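Local coordinates for LPXTG cell wall surface protein (Streptococcus gordonii, PDB 7AVK) that serves as a wall-attached streptococcal adhesin, in which tandem SHIRT domains, one of them in this chain, probably set how far the binding region projects from the cell, at residues A[4-10]-A[73-79]; A[16-22]-A[53-57]. Where two conformers were deposited one is given. Residue numbers count along the deposited sequence, not the author numbering.

Contact 1 of 2, residues A[4-10]-A[73-79]; sequences KAVHEFV and VKFVGTW
Strands 4-10 and 73-79 run parallel, their axes 4.6 Å apart at closest approach and crossing at -23°, in register from Ala-5 with Val-73 to Val-10 with Thr-78. Val-6, Glu-8 and Val-10 each bond through N and O: Val-6 N to Val-73 O, Phe-75 N to Val-6 O, Glu-8 N to Phe-75 O and Val-10 N to Gly-77 O are 2.9 Å, Gly-77 N to Glu-8 O 2.8 Å, and Val-73 N to Lys-4 O and Trp-79 N to Val-10 O 3.0 Å. Val-10, Glu-8 and Phe-75 lose the largest areas to the partner strand. The m rotamer of Val-10 brings CG2 to 4.0 Å from Val-76 CG1 and 3.5 Å from Thr-78 OG1, beta-branched residues suiting this extended backbone. On the same face, trans chi1 and chi2 of Glu-8 carry OE1 to 3.0 Å from Lys-74 NZ, a salt bridge fitting an accessible surface. On the opposite face Phe-75 (m) sets CE2 4.1 Å from Ala-5 CB, a methyl small enough to leave the ring space. Phe-9 (m) meets the edge of Trp-79 in a T-shaped pair, centroids 4.4 Å apart and planes at 71°; a CB on Gly-77 would sit 3.3 Å from Phe-9 CD1, so glycine makes room. Parallel pairing of first and last strands at the middle of a mixed sheet is characteristic of the ubiquitin-like beta-grasp fold, to which SHIRT domains are related.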
ATOM      1  N   LYS A   4       3.907 -12.355  -8.159  1.00 13.56           N
ATOM      2  CA  LYS A   4       3.364 -11.876  -6.912  1.00 11.91           C
ATOM      3  C   LYS A   4       3.038 -10.395  -7.050  1.00 10.52           C
ATOM      4  O   LYS A   4       3.541  -9.715  -7.944  1.00 11.27           O
ATOM      5  CB  LYS A   4       4.314 -12.110  -5.765  1.00 13.63           C
ATOM      6  CG  LYS A   4       5.617 -11.379  -5.879  1.00 15.18           C
ATOM      7  CD  LYS A   4       6.568 -11.744  -4.759  1.00 19.98           C
ATOM      8  CE  LYS A   4       7.998 -11.206  -5.005  1.00 27.32           C
ATOM      9  NZ  LYS A   4       9.042 -11.944  -4.237  1.00 48.25           N
ATOM     10  N   ALA A   5       2.234  -9.908  -6.119  1.00 10.12           N
ATOM     11  CA  ALA A   5       1.968  -8.489  -5.979  1.00  9.74           C
ATOM     12  C   ALA A   5       2.384  -8.093  -4.567  1.00  9.32           C
ATOM     13  O   ALA A   5       2.037  -8.761  -3.575  1.00 11.37           O
ATOM     14  CB  ALA A   5       0.505  -8.163  -6.176  1.00 10.81           C
ATOM     15  N   VAL A   6       3.139  -7.024  -4.480  1.00  9.12           N
ATOM     16  CA  VAL A   6       3.619  -6.483  -3.230  1.00  9.27           C
ATOM     17  C   VAL A   6       3.055  -5.086  -3.022  1.00  8.75           C
ATOM     18  O   VAL A   6       2.617  -4.422  -3.964  1.00  9.66           O
ATOM     19  CB  VAL A   6       5.165  -6.467  -3.140  1.00  9.45           C
ATOM     20  CG1 VAL A   6       5.729  -7.832  -3.600  1.00 10.57           C
ATOM     21  CG2 VAL A   6       5.778  -5.306  -3.888  1.00 10.10           C
ATOM     22  N   HIS A   7       3.125  -4.633  -1.763  1.00  8.90           N
ATOM     23  CA  HIS A   7       2.633  -3.343  -1.344  1.00  8.95           C
ATOM     24  C   HIS A   7       3.782  -2.528  -0.784  1.00  8.90           C
ATOM     25  O   HIS A   7       4.665  -3.067  -0.110  1.00  9.57           O
ATOM     26  CB  HIS A   7       1.538  -3.489  -0.277  1.00  8.87           C
ATOM     27  CG  HIS A   7       0.387  -4.380  -0.707  1.00  9.13           C
ATOM     28  ND1 HIS A   7       0.446  -5.752  -0.709  1.00  9.39           N
ATOM     29  CD2 HIS A   7      -0.859  -4.073  -1.148  1.00  9.45           C
ATOM     30  CE1 HIS A   7      -0.725  -6.232  -1.122  1.00  9.68           C
ATOM     31  NE2 HIS A   7      -1.550  -5.233  -1.438  1.00 10.01           N
ATOM     32  N   GLU A   8       3.740  -1.215  -0.993  1.00  8.69           N
ATOM     33  CA  GLU A   8       4.655  -0.270  -0.390  0.73  8.95           C
ATOM     34  C   GLU A   8       3.842   0.921   0.069  1.00  8.67           C
ATOM     35  O   GLU A   8       2.927   1.343  -0.642  1.00 10.10           O
ATOM     36  CB  GLU A   8       5.728   0.177  -1.402  0.73  8.97           C
ATOM     37  CG  GLU A   8       6.707   1.212  -0.789  0.73  9.72           C
ATOM     38  CD  GLU A   8       7.836   1.641  -1.638  0.73 12.02           C
ATOM     39  OE1 GLU A   8       7.983   1.286  -2.824  0.73 13.23           O
ATOM     40  OE2 GLU A   8       8.604   2.556  -1.201  0.73 14.41           O
ATOM     41  N   PHE A   9       4.195   1.491   1.239  1.00  8.82           N
ATOM     42  CA  PHE A   9       3.605   2.734   1.691  1.00  8.80           C
ATOM     43  C   PHE A   9       4.599   3.882   1.564  1.00  8.99           C
ATOM     44  O   PHE A   9       5.783   3.698   1.812  1.00 10.24           O
ATOM     45  CB  PHE A   9       3.166   2.650   3.161  1.00  9.18           C
ATOM     46  CG  PHE A   9       1.981   1.750   3.456  1.00  9.28           C
ATOM     47  CD1 PHE A   9       1.023   1.399   2.531  1.00  9.66           C
ATOM     48  CD2 PHE A   9       1.805   1.313   4.766  1.00 10.02           C
ATOM     49  CE1 PHE A   9      -0.076   0.629   2.896  1.00 10.21           C
ATOM     50  CE2 PHE A   9       0.719   0.588   5.145  1.00 10.21           C
ATOM     51  CZ  PHE A   9      -0.228   0.253   4.228  1.00 10.71           C
ATOM     52  N   VAL A  10       4.069   5.053   1.237  1.00  9.09           N
ATOM     53  CA  VAL A  10       4.802   6.314   1.243  1.00  9.65           C
ATOM     54  C   VAL A  10       3.997   7.346   2.009  1.00  9.27           C
ATOM     55  O   VAL A  10       2.771   7.264   2.131  1.00  9.83           O
ATOM     56  CB  VAL A  10       5.089   6.826  -0.188  1.00 10.75           C
ATOM     57  CG1 VAL A  10       5.988   5.822  -0.940  1.00 11.51           C
ATOM     58  CG2 VAL A  10       3.852   7.144  -0.960  1.00 11.69           C
ATOM     59  N   VAL A  73       4.020  -7.251  -9.519  0.77 11.53           N
ATOM     60  CA  VAL A  73       3.204  -6.037  -9.411  0.77 11.88           C
ATOM     61  C   VAL A  73       3.624  -5.362  -8.101  0.77 10.44           C
ATOM     62  O   VAL A  73       3.778  -6.068  -7.106  0.77  9.64           O
ATOM     63  CB  VAL A  73       1.675  -6.377  -9.407  0.77 12.01           C
ATOM     64  CG1 VAL A  73       0.813  -5.153  -9.030  0.77 14.38           C
ATOM     65  CG2 VAL A  73       1.340  -6.936 -10.760  0.77 21.14           C
ATOM     66  N   LYS A  74       3.702  -3.991  -8.075  1.00 10.62           N
ATOM     67  CA  LYS A  74       3.794  -3.242  -6.832  1.00  9.82           C
ATOM     68  C   LYS A  74       2.674  -2.212  -6.785  1.00  9.32           C
ATOM     69  O   LYS A  74       2.517  -1.400  -7.705  1.00 10.82           O
ATOM     70  CB  LYS A  74       5.142  -2.533  -6.677  1.00 10.60           C
ATOM     71  CG  LYS A  74       5.222  -1.720  -5.386  1.00 10.34           C
ATOM     72  CD  LYS A  74       6.522  -0.924  -5.136  1.00 10.48           C
ATOM     73  CE  LYS A  74       7.712  -1.836  -4.922  1.00 12.29           C
ATOM     74  NZ  LYS A  74       8.891  -1.058  -4.525  1.00 12.69           N
ATOM     75  N   PHE A  75       1.938  -2.213  -5.680  1.00  8.89           N
ATOM     76  CA  PHE A  75       0.960  -1.170  -5.386  1.00  9.42           C
ATOM     77  C   PHE A  75       1.552  -0.249  -4.320  1.00  9.39           C
ATOM     78  O   PHE A  75       2.003  -0.715  -3.278  1.00 10.61           O
ATOM     79  CB  PHE A  75      -0.322  -1.816  -4.838  1.00 10.46           C
ATOM     80  CG  PHE A  75      -1.034  -2.644  -5.856  1.00 10.99           C
ATOM     81  CD1 PHE A  75      -1.737  -2.026  -6.895  1.00 11.20           C
ATOM     82  CD2 PHE A  75      -1.063  -4.030  -5.760  1.00 13.13           C
ATOM     83  CE1 PHE A  75      -2.437  -2.778  -7.867  1.00 12.52           C
ATOM     84  CE2 PHE A  75      -1.797  -4.789  -6.712  1.00 15.49           C
ATOM     85  CZ  PHE A  75      -2.444  -4.150  -7.761  1.00 14.13           C
ATOM     86  N   VAL A  76       1.519   1.060  -4.602  1.00  9.31           N
ATOM     87  CA  VAL A  76       2.068   2.089  -3.704  1.00  9.44           C
ATOM     88  C   VAL A  76       0.894   2.816  -3.069  1.00  9.37           C
ATOM     89  O   VAL A  76       0.049   3.399  -3.772  1.00 10.30           O
ATOM     90  CB  VAL A  76       2.967   3.051  -4.474  1.00 10.47           C
ATOM     91  CG1 VAL A  76       3.449   4.159  -3.533  1.00 11.53           C
ATOM     92  CG2 VAL A  76       4.156   2.296  -5.086  1.00 12.13           C
ATOM     93  N   GLY A  77       0.829   2.763  -1.740  1.00  9.50           N
ATOM     94  CA  GLY A  77      -0.236   3.388  -0.979  1.00  9.61           C
ATOM     95  C   GLY A  77       0.284   4.630  -0.265  1.00  9.51           C
ATOM     96  O   GLY A  77       1.308   4.582   0.392  1.00 10.35           O
ATOM     97  N   THR A  78      -0.456   5.759  -0.338  1.00  9.89           N
ATOM     98  CA  THR A  78      -0.057   7.034   0.193  1.00  9.75           C
ATOM     99  C   THR A  78      -0.871   7.324   1.452  1.00  9.96           C
ATOM    100  O   THR A  78      -2.118   7.189   1.422  1.00 10.97           O
ATOM    101  CB  THR A  78      -0.307   8.133  -0.834  1.00 11.11           C
ATOM    102  OG1 THR A  78       0.533   7.883  -1.959  1.00 11.79           O
ATOM    103  CG2 THR A  78      -0.008   9.502  -0.283  1.00 12.55           C
ATOM    104  N   TRP A  79      -0.152   7.735   2.499  1.00  9.88           N
ATOM    105  CA  TRP A  79      -0.766   8.170   3.770  1.00 10.16           C
ATOM    106  C   TRP A  79      -0.552   9.672   3.821  1.00 10.70           C
ATOM    107  O   TRP A  79       0.502  10.080   3.545  1.00 11.93           O
ATOM    108  CB  TRP A  79      -0.166   7.417   4.944  1.00 10.16           C
ATOM    109  CG  TRP A  79      -0.535   5.974   5.007  1.00 10.55           C
ATOM    110  CD1 TRP A  79      -0.015   4.957   4.267  1.00 10.43           C
ATOM    111  CD2 TRP A  79      -1.494   5.386   5.901  1.00 10.80           C
ATOM    112  NE1 TRP A  79      -0.587   3.775   4.643  1.00 11.10           N
ATOM    113  CE2 TRP A  79      -1.494   4.002   5.642  1.00 10.79           C
ATOM    114  CE3 TRP A  79      -2.334   5.888   6.897  1.00 11.88           C
ATOM    115  CZ2 TRP A  79      -2.322   3.119   6.332  1.00 12.08           C
ATOM    116  CZ3 TRP A  79      -3.145   5.019   7.585  1.00 12.41           C
ATOM    117  CH2 TRP A  79      -3.137   3.655   7.301  1.00 12.51           C
TER

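Contact 2 of 2, residues A[16-22]-A[53-57]; sequences KELPQEV and EGTWS
The indole of Trp-56 forms the apolar centre, with chi1 -75° (m) and chi2 98° directing the ring from strand 55-57 onto the segment 16-22. The nearest CA atoms are those of Val-22 and Trp-56, 7.7 Å apart. One face of the ring receives two CH-pi contacts: Leu-18 CD2 lies 4.0 Å from the centroid of the six-membered ring, and Val-22 CG2 lies 4.2 Å from that of the five-membered ring, each 28° off the normal. Branched aliphatic side chains suit this task, since their methyl groups can direct C-H bonds at the face of a broad ring. Leu-18 is m,t and Val-22 t, with Val-22 CG2 also 3.8 Å from Trp-56 CB. Pro-19, at the N-cap of the short helix, sets its CD 3.4 Å from Trp-56 NE1 and 3.6 Å from Trp-56 CE2. Further out, backbone Glu-17 O lies 3.3 Å and Lys-16 CG 3.6 Å from Trp-56 CZ2. No hydrogen bond joins the segments. At the polar edge Lys-16 NZ, its position less certain, lies 4.3 Å from Glu-53 OE2, too far for a salt bridge; the lysine makes a cation-pi contact with Phe-81. Strand 55-61 lies between strands 73-82 and 48-50, and the loop and helix 20-23 pack on it, with Val-22 also touching Trp-79 and Val-49 and Leu-18 touching Phe-9.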
ATOM      1  N   LYS A  16       7.683  14.564   6.201  1.00 11.49           N
ATOM      2  CA  LYS A  16       7.228  13.732   7.318  1.00 12.22           C
ATOM      3  C   LYS A  16       7.334  12.266   6.945  1.00 12.33           C
ATOM      4  O   LYS A  16       6.727  11.817   5.987  1.00 14.46           O
ATOM      5  CB  LYS A  16       5.777  14.089   7.697  1.00 15.19           C
ATOM      6  CG  LYS A  16       5.340  13.567   9.062  1.00 38.38           C
ATOM      7  CD  LYS A  16       5.816  14.466  10.196  1.00 37.79           C
ATOM      8  CE  LYS A  16       5.399  13.936  11.575  1.00 40.54           C
ATOM      9  NZ  LYS A  16       3.948  13.500  11.622  1.00 58.71           N
ATOM     10  N   GLU A  17       8.182  11.564   7.707  1.00 11.46           N
ATOM     11  CA  GLU A  17       8.344  10.103   7.505  0.80 12.71           C
ATOM     12  C   GLU A  17       7.221   9.279   8.212  1.00 10.85           C
ATOM     13  O   GLU A  17       6.595   9.665   9.267  1.00 12.74           O
ATOM     14  CB  GLU A  17       9.673   9.619   8.093  0.80 16.95           C
ATOM     15  CG  GLU A  17      10.860   9.764   7.157  0.80 31.99           C
ATOM     16  CD  GLU A  17      12.173   9.161   7.640  0.80 40.78           C
ATOM     17  OE1 GLU A  17      12.282   8.841   8.840  0.80 37.30           O
ATOM     18  OE2 GLU A  17      13.081   9.014   6.810  0.80 48.32           O
ATOM     19  N   LEU A  18       6.889   8.162   7.603  1.00 10.99           N
ATOM     20  CA  LEU A  18       5.894   7.271   8.204  1.00 10.61           C
ATOM     21  C   LEU A  18       6.410   6.658   9.514  1.00 10.68           C
ATOM     22  O   LEU A  18       7.552   6.191   9.557  1.00 11.98           O
ATOM     23  CB  LEU A  18       5.559   6.104   7.279  1.00 11.57           C
ATOM     24  CG  LEU A  18       4.960   6.493   5.913  1.00 11.33           C
ATOM     25  CD1 LEU A  18       4.738   5.232   5.123  1.00 13.94           C
ATOM     26  CD2 LEU A  18       3.635   7.215   6.088  1.00 12.06           C
ATOM     27  N   PRO A  19       5.565   6.575  10.532  1.00 11.22           N
ATOM     28  CA  PRO A  19       5.966   5.915  11.780  1.00 11.87           C
ATOM     29  C   PRO A  19       5.695   4.420  11.690  1.00 10.51           C
ATOM     30  O   PRO A  19       4.936   3.924  10.850  1.00 10.59           O
ATOM     31  CB  PRO A  19       5.042   6.551  12.804  1.00 13.26           C
ATOM     32  CG  PRO A  19       3.748   6.760  12.019  1.00 13.00           C
ATOM     33  CD  PRO A  19       4.237   7.205  10.636  1.00 11.83           C
ATOM     34  N   GLN A  20       6.296   3.680  12.645  1.00 10.54           N
ATOM     35  CA  GLN A  20       6.102   2.240  12.708  1.00 10.44           C
ATOM     36  C   GLN A  20       4.633   1.855  12.785  1.00 10.47           C
ATOM     37  O   GLN A  20       4.254   0.841  12.220  1.00 10.54           O
ATOM     38  CB  GLN A  20       6.900   1.654  13.887  1.00 10.42           C
ATOM     39  CG  GLN A  20       6.733   0.131  13.996  1.00 10.91           C
ATOM     40  CD  GLN A  20       5.499  -0.319  14.768  1.00 11.79           C
ATOM     41  OE1 GLN A  20       4.909   0.406  15.536  1.00 12.65           O
ATOM     42  NE2 GLN A  20       5.117  -1.581  14.575  1.00 12.32           N
ATOM     43  N   GLU A  21       3.792   2.626  13.471  1.00 11.06           N
ATOM     44  CA  GLU A  21       2.401   2.215  13.607  1.00 11.90           C
ATOM     45  C   GLU A  21       1.696   2.158  12.256  1.00 11.67           C
ATOM     46  O   GLU A  21       0.795   1.341  12.053  1.00 13.58           O
ATOM     47  CB  GLU A  21       1.663   3.112  14.624  1.00 15.13           C
ATOM     48  CG  GLU A  21       0.311   2.660  14.993  1.00 24.29           C
ATOM     49  CD  GLU A  21      -0.291   3.511  16.125  1.00 28.68           C
ATOM     50  OE1 GLU A  21       0.441   4.353  16.702  1.00 39.42           O
ATOM     51  OE2 GLU A  21      -1.489   3.324  16.436  1.00 37.04           O
ATOM     52  N   VAL A  22       2.100   3.027  11.324  1.00 10.82           N
ATOM     53  CA  VAL A  22       1.566   2.978   9.964  1.00 11.04           C
ATOM     54  C   VAL A  22       2.242   1.878   9.155  1.00 10.01           C
ATOM     55  O   VAL A  22       1.567   1.105   8.445  1.00 10.35           O
ATOM     56  CB  VAL A  22       1.689   4.334   9.259  1.00 11.38           C
ATOM     57  CG1 VAL A  22       1.340   4.190   7.777  1.00 12.06           C
ATOM     58  CG2 VAL A  22       0.826   5.403   9.936  1.00 13.52           C
ATOM     59  N   GLU A  53       0.956  13.669  17.690  1.00 42.18           N
ATOM     60  CA  GLU A  53       1.091  14.886  16.898  1.00 39.19           C
ATOM     61  C   GLU A  53      -0.049  15.103  15.917  1.00 41.07           C
ATOM     62  O   GLU A  53      -0.243  16.237  15.458  1.00 53.91           O
ATOM     63  CB  GLU A  53       2.400  14.865  16.107  1.00 51.63           C
ATOM     64  CG  GLU A  53       3.607  14.490  16.933  1.00 61.63           C
ATOM     65  CD  GLU A  53       4.220  13.177  16.486  1.00 60.98           C
ATOM     66  OE1 GLU A  53       3.686  12.117  16.893  1.00 58.86           O
ATOM     67  OE2 GLU A  53       5.225  13.204  15.731  1.00 73.86           O
ATOM     68  N   GLY A  54      -0.899  14.111  15.647  1.00 38.63           N
ATOM     69  CA  GLY A  54      -2.013  14.320  14.713  1.00 37.90           C
ATOM     70  C   GLY A  54      -2.564  13.024  14.159  1.00 28.74           C
ATOM     71  O   GLY A  54      -2.615  12.049  14.901  1.00 29.17           O
ATOM     72  N   THR A  55      -2.981  13.019  12.898  1.00 24.37           N
ATOM     73  CA  THR A  55      -3.591  11.827  12.308  1.00 22.66           C
ATOM     74  C   THR A  55      -2.931  11.474  10.975  1.00 18.96           C
ATOM     75  O   THR A  55      -2.662  12.389  10.195  1.00 21.36           O
ATOM     76  CB  THR A  55      -5.083  12.052  12.060  1.00 25.87           C
ATOM     77  OG1 THR A  55      -5.618  12.544  13.286  1.00 33.27           O
ATOM     78  CG2 THR A  55      -5.811  10.799  11.649  1.00 27.12           C
ATOM     79  N   TRP A  56      -2.648  10.203  10.758  1.00 15.63           N
ATOM     80  CA  TRP A  56      -2.262   9.677   9.444  1.00 14.23           C
ATOM     81  C   TRP A  56      -3.526   9.082   8.831  1.00 14.04           C
ATOM     82  O   TRP A  56      -4.187   8.259   9.490  1.00 16.18           O
ATOM     83  CB  TRP A  56      -1.189   8.618   9.570  1.00 13.81           C
ATOM     84  CG  TRP A  56       0.156   9.168   9.880  1.00 13.27           C
ATOM     85  CD1 TRP A  56       0.735   9.244  11.100  1.00 13.81           C
ATOM     86  CD2 TRP A  56       1.110   9.681   8.934  1.00 12.42           C
ATOM     87  NE1 TRP A  56       1.985   9.752  10.964  1.00 14.48           N
ATOM     88  CE2 TRP A  56       2.255  10.035   9.656  1.00 12.64           C
ATOM     89  CE3 TRP A  56       1.109   9.867   7.546  1.00 12.06           C
ATOM     90  CZ2 TRP A  56       3.389  10.566   9.043  1.00 12.86           C
ATOM     91  CZ3 TRP A  56       2.243  10.348   6.927  1.00 12.70           C
ATOM     92  CH2 TRP A  56       3.367  10.706   7.674  1.00 12.45           C
ATOM     93  N   SER A  57      -3.845   9.467   7.603  1.00 14.05           N
ATOM     94  CA  SER A  57      -5.045   8.979   6.909  1.00 14.58           C
ATOM     95  C   SER A  57      -4.599   8.289   5.630  1.00 13.29           C
ATOM     96  O   SER A  57      -3.807   8.862   4.884  1.00 13.70           O
ATOM     97  CB  SER A  57      -5.996  10.096   6.600  1.00 20.10           C
ATOM     98  OG  SER A  57      -6.403  10.749   7.779  1.00 37.25           O
TER

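Overall arrangement
The centres of contacts 1 and 2 are about 17 Å apart, yet the two pack against each other. Phe-9 and Trp-79 supply the join: Phe-9 CB meets Leu-18 CD1 at 3.6 Å, Phe-9 CE2 lies 3.4 Å from the backbone atom Val-22 O, and Trp-79 CE2 lies 3.6 Å from Val-22 CG1. Along the chain, contact 2 is nested inside the loop that contact 1 closes, and strands 73-82 and 55-61 are neighbours in the sheet. Gln-43, Phe-58, Ser-60, Tyr-61 and Thr-64 contact bound isothiocyanate. The side chains of Phe-75 and Lys-16 each lie about 7 Å from a bound isothiocyanate, so neither contact forms the site directly.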